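Long-range contact in heme-binding protein A / AI-2 binding protein A (Helicobacter pylori SS1, PDB 6OFQ), which probably captures peptides in the periplasm and hands them to an ABC transporter, as a type II substrate-binding protein: residues 173-181 against 430-438. Residues are numbered along the deposited sequence; the frame is centred on the assembly and turned at random.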
ATOM      1  N   ALA A 173      -9.234  -7.633  16.097  1.00  4.60           N
ATOM      2  CA  ALA A 173      -7.924  -7.283  16.616  1.00  5.19           C
ATOM      3  C   ALA A 173      -7.242  -6.171  15.816  1.00  5.07           C
ATOM      4  O   ALA A 173      -6.699  -5.277  16.448  1.00  5.56           O
ATOM      5  CB  ALA A 173      -7.019  -8.510  16.761  1.00  5.36           C
ATOM      6  N   PRO A 174      -7.284  -6.208  14.490  1.00  4.94           N
ATOM      7  CA  PRO A 174      -6.659  -5.107  13.711  1.00  4.76           C
ATOM      8  C   PRO A 174      -7.365  -3.793  13.693  1.00  4.93           C
ATOM      9  O   PRO A 174      -6.833  -2.847  13.121  1.00  4.42           O
ATOM     10  CB  PRO A 174      -6.627  -5.661  12.279  1.00  5.56           C
ATOM     11  CG  PRO A 174      -6.891  -7.113  12.412  1.00  6.56           C
ATOM     12  CD  PRO A 174      -7.735  -7.307  13.607  1.00  5.56           C
ATOM     13  N   PHE A 175      -8.536  -3.657  14.320  1.00  4.21           N
ATOM     14  CA  PHE A 175      -9.361  -2.459  14.070  1.00  4.44           C
ATOM     15  C   PHE A 175      -8.657  -1.168  14.429  1.00  4.13           C
ATOM     16  O   PHE A 175      -8.722  -0.209  13.649  1.00  4.02           O
ATOM     17  CB  PHE A 175     -10.714  -2.587  14.810  1.00  4.69           C
ATOM     18  CG  PHE A 175     -11.765  -1.562  14.398  1.00  5.07           C
ATOM     19  CD1 PHE A 175     -12.313  -1.570  13.134  1.00  5.76           C
ATOM     20  CD2 PHE A 175     -12.053  -0.489  15.254  1.00  5.69           C
ATOM     21  CE1 PHE A 175     -13.254  -0.602  12.811  1.00  5.68           C
ATOM     22  CE2 PHE A 175     -12.973   0.494  14.922  1.00  5.74           C
ATOM     23  CZ  PHE A 175     -13.536   0.435  13.683  1.00  5.77           C
ATOM     24  N   LEU A 176      -8.005  -1.064  15.590  1.00  4.12           N
ATOM     25  CA  LEU A 176      -7.365   0.173  15.965  1.00  4.15           C
ATOM     26  C   LEU A 176      -6.311   0.552  14.941  1.00  4.02           C
ATOM     27  O   LEU A 176      -6.289   1.718  14.499  1.00  3.89           O
ATOM     28  CB  LEU A 176      -6.766   0.096  17.359  1.00  4.12           C
ATOM     29  CG  LEU A 176      -6.191   1.397  17.896  1.00  4.21           C
ATOM     30  CD1 LEU A 176      -7.218   2.460  18.140  1.00  5.14           C
ATOM     31  CD2 LEU A 176      -5.384   1.090  19.150  1.00  4.30           C
ATOM     32  N   ALA A 177      -5.468  -0.391  14.513  1.00  4.17           N
ATOM     33  CA  ALA A 177      -4.432  -0.090  13.529  1.00  4.18           C
ATOM     34  C   ALA A 177      -5.037   0.256  12.162  1.00  4.59           C
ATOM     35  O   ALA A 177      -4.582   1.181  11.466  1.00  4.95           O
ATOM     36  CB  ALA A 177      -3.539  -1.310  13.360  1.00  4.09           C
ATOM     37  N   ASN A 178      -6.170  -0.353  11.845  1.00  4.40           N
ATOM     38  CA  ASN A 178      -6.887  -0.076  10.611  1.00  4.32           C
ATOM     39  C   ASN A 178      -7.232   1.420  10.500  1.00  4.47           C
ATOM     40  O   ASN A 178      -7.246   2.066   9.418  1.00  4.53           O
ATOM     41  CB  ASN A 178      -8.168  -0.858  10.405  1.00  5.16           C
ATOM     42  CG  ASN A 178      -7.933  -2.317  10.169  1.00  5.20           C
ATOM     43  OD1 ASN A 178      -6.841  -2.772   9.813  1.00  6.79           O
ATOM     44  ND2 ASN A 178      -9.027  -3.031  10.359  1.00  6.97           N
ATOM     45  N   LEU A 179      -7.625   1.986  11.641  1.00  4.03           N
ATOM     46  CA  LEU A 179      -8.050   3.386  11.703  1.00  4.73           C
ATOM     47  C   LEU A 179      -6.914   4.317  11.403  1.00  4.58           C
ATOM     48  O   LEU A 179      -7.152   5.520  11.224  1.00  5.20           O
ATOM     49  CB  LEU A 179      -8.657   3.749  13.088  1.00  5.56           C
ATOM     50  CG  LEU A 179      -9.861   2.889  13.426  1.00  8.14           C
ATOM     51  CD1 LEU A 179     -10.315   3.356  14.825  1.00 10.03           C
ATOM     52  CD2 LEU A 179     -10.934   3.071  12.413  1.00  8.65           C
ATOM     53  N   GLY A 180      -5.654   3.878  11.328  1.00  3.54           N
ATOM     54  CA  GLY A 180      -4.499   4.647  10.872  1.00  3.75           C
ATOM     55  C   GLY A 180      -4.266   4.534   9.403  1.00  3.68           C
ATOM     56  O   GLY A 180      -3.343   5.203   8.925  1.00  4.57           O
ATOM     57  N   MET A 181      -5.033   3.742   8.676  1.00  3.14           N
ATOM     58  CA  MET A 181      -4.786   3.509   7.239  1.00  3.40           C
ATOM     59  C   MET A 181      -5.318   4.674   6.385  1.00  3.77           C
ATOM     60  O   MET A 181      -6.365   5.238   6.704  1.00  3.93           O
ATOM     61  CB  MET A 181      -5.348   2.180   6.801  1.00  3.53           C
ATOM     62  CG  MET A 181      -4.630   1.023   7.450  1.00  4.02           C
ATOM     63  SD  MET A 181      -5.312  -0.597   7.117  1.00  4.92           S
ATOM     64  CE  MET A 181      -5.240  -0.630   5.320  1.00  4.75           C
ATOM     65  N   ALA A 430       3.314  -3.219   3.559  1.00  3.33           N
ATOM     66  CA  ALA A 430       2.482  -3.187   4.760  1.00  3.35           C
ATOM     67  C   ALA A 430       1.930  -1.814   5.028  1.00  3.42           C
ATOM     68  O   ALA A 430       2.676  -0.839   5.092  1.00  3.26           O
ATOM     69  CB  ALA A 430       3.244  -3.670   5.975  1.00  3.43           C
ATOM     70  N   ASP A 431       0.629  -1.773   5.329  1.00  3.23           N
ATOM     71  CA  ASP A 431       0.015  -0.590   5.900  1.00  3.71           C
ATOM     72  C   ASP A 431       0.146  -0.524   7.410  1.00  3.65           C
ATOM     73  O   ASP A 431       0.126   0.556   7.985  1.00  4.39           O
ATOM     74  CB  ASP A 431      -1.478  -0.472   5.515  1.00  3.84           C
ATOM     75  CG  ASP A 431      -1.658  -0.572   4.005  1.00  4.06           C
ATOM     76  OD1 ASP A 431      -1.050   0.282   3.276  1.00  3.86           O
ATOM     77  OD2 ASP A 431      -2.370  -1.515   3.567  1.00  4.29           O
ATOM     78  N   ILE A 432       0.132  -1.691   8.058  1.00  3.72           N
ATOM     79  CA  ILE A 432       0.184  -1.924   9.510  1.00  4.22           C
ATOM     80  C   ILE A 432       1.068  -3.156   9.680  1.00  4.37           C
ATOM     81  O   ILE A 432       1.126  -3.991   8.790  1.00  3.76           O
ATOM     82  CB  ILE A 432      -1.232  -2.077  10.086  1.00  4.48           C
ATOM     83  CG1 ILE A 432      -1.891  -3.377   9.663  1.00  4.86           C
ATOM     84  CG2 ILE A 432      -2.034  -0.814   9.808  1.00  4.69           C
ATOM     85  CD1 ILE A 432      -3.209  -3.652  10.361  1.00  5.46           C
ATOM     86  N   ALA A 433       1.664  -3.268  10.867  1.00  4.99           N
ATOM     87  CA  ALA A 433       2.490  -4.453  11.130  1.00  5.61           C
ATOM     88  C   ALA A 433       1.635  -5.570  11.731  1.00  6.03           C
ATOM     89  O   ALA A 433       1.662  -5.839  12.933  1.00  8.25           O
ATOM     90  CB  ALA A 433       3.692  -4.086  12.035  1.00  7.58           C
ATOM     91  N   ASP A 434       0.852  -6.260  10.886  1.00  4.98           N
ATOM     92  CA  ASP A 434      -0.124  -7.221  11.367  1.00  4.84           C
ATOM     93  C   ASP A 434      -0.334  -8.130  10.172  1.00  4.02           C
ATOM     94  O   ASP A 434      -0.675  -7.691   9.069  1.00  3.60           O
ATOM     95  CB  ASP A 434      -1.430  -6.545  11.774  1.00  5.28           C
ATOM     96  CG  ASP A 434      -2.348  -7.483  12.535  1.00  6.15           C
ATOM     97  OD1 ASP A 434      -2.794  -8.449  11.912  1.00  4.86           O
ATOM     98  OD2 ASP A 434      -2.616  -7.180  13.732  1.00  7.79           O
ATOM     99  N   PRO A 435      -0.236  -9.445  10.357  1.00  3.82           N
ATOM    100  CA  PRO A 435      -0.527 -10.372   9.243  1.00  3.85           C
ATOM    101  C   PRO A 435      -1.861 -10.180   8.563  1.00  3.89           C
ATOM    102  O   PRO A 435      -1.984 -10.515   7.365  1.00  4.02           O
ATOM    103  CB  PRO A 435      -0.364 -11.770   9.878  1.00  4.12           C
ATOM    104  CG  PRO A 435       0.580 -11.537  11.030  1.00  4.29           C
ATOM    105  CD  PRO A 435       0.166 -10.213  11.567  1.00  3.98           C
ATOM    106  N   ASP A 436      -2.844  -9.697   9.288  1.00  3.51           N
ATOM    107  CA  ASP A 436      -4.154  -9.499   8.673  1.00  3.54           C
ATOM    108  C   ASP A 436      -4.118  -8.640   7.410  1.00  3.55           C
ATOM    109  O   ASP A 436      -4.837  -8.892   6.427  1.00  3.51           O
ATOM    110  CB  ASP A 436      -5.119  -8.875   9.685  1.00  3.92           C
ATOM    111  CG  ASP A 436      -6.541  -8.731   9.160  1.00  4.10           C
ATOM    112  OD1 ASP A 436      -6.822  -7.622   8.660  1.00  5.06           O
ATOM    113  OD2 ASP A 436      -7.337  -9.636   9.327  1.00  4.23           O
ATOM    114  N   ASN A 437      -3.233  -7.652   7.425  1.00  3.32           N
ATOM    115  CA  ASN A 437      -3.123  -6.633   6.346  1.00  3.64           C
ATOM    116  C   ASN A 437      -2.609  -7.284   5.048  1.00  4.11           C
ATOM    117  O   ASN A 437      -2.734  -6.632   3.985  1.00  3.94           O
ATOM    118  CB  ASN A 437      -2.237  -5.484   6.830  1.00  3.64           C
ATOM    119  CG  ASN A 437      -1.987  -4.402   5.773  1.00  3.52           C
ATOM    120  OD1 ASN A 437      -0.831  -4.248   5.331  1.00  3.76           O
ATOM    121  ND2 ASN A 437      -2.985  -3.669   5.367  1.00  3.72           N
ATOM    122  N   PHE A 438      -1.942  -8.443   5.142  1.00  3.73           N
ATOM    123  CA  PHE A 438      -1.556  -9.189   3.949  1.00  3.97           C
ATOM    124  C   PHE A 438      -2.545 -10.324   3.743  1.00  4.05           C
ATOM    125  O   PHE A 438      -3.160 -10.470   2.648  1.00  3.70           O
ATOM    126  CB  PHE A 438      -0.115  -9.753   3.969  1.00  4.17           C
ATOM    127  CG  PHE A 438       0.990  -8.703   3.933  1.00  4.47           C
ATOM    128  CD1 PHE A 438       1.249  -7.834   5.013  1.00  4.74           C
ATOM    129  CD2 PHE A 438       1.877  -8.701   2.859  1.00  4.63           C
ATOM    130  CE1 PHE A 438       2.339  -6.960   4.931  1.00  4.61           C
ATOM    131  CE2 PHE A 438       2.939  -7.797   2.804  1.00  4.18           C
ATOM    132  CZ  PHE A 438       3.185  -6.953   3.855  1.00  4.30           C
TER
HETATM  133  O   HOH W   1      -5.740  -5.014   8.405  1.00  6.56           O
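Asp431 OD2 is hydrogen-bonded to Asn437 ND2 and the Tyr143 hydroxyl, while the methyl CE of Met181 touches it at 3.5 Å from across the contact. The amide N-H meets the anti lone pair of OD2 almost straight (172°, ND2 to OD2 2.9 Å), while Asn437 OD1 accepts Asp431 N, which lies above the plane of the Asn437 carbonyl, and Trp428 NE1. These bonds fix the amide's rotation, and the bend of the Met181 chain at chi3 (57°) brings CE beside the Asp431-Asn437 pair, 3.8 Å from Asn437 ND2. Ile432 fills the middle: its CD1 lies 3.8 Å from Ala177 CB, and its CG2 rests against Ala177 O and Met181 CG. At the far end Pro174 CG sits 3.6 Å from Asp436 CG. One water donates to both Asn178 OD1 (2.9 Å) and Asp436 OD1 (2.8 Å). Asp434 OD1 accepts a capping bond from Asp436 N in the turn leading into helix 436-443. Apolar contacts and one water, not direct hydrogen bonds, join helix 175-178 and its flanks to the loop after strand 423-429 and the beginning of helix 436-443; salt bridges of Asp436 OD2 to Lys472 and Asp434 OD2 to Arg480 probably offset those charges, whereas neutral groups hold Asp431.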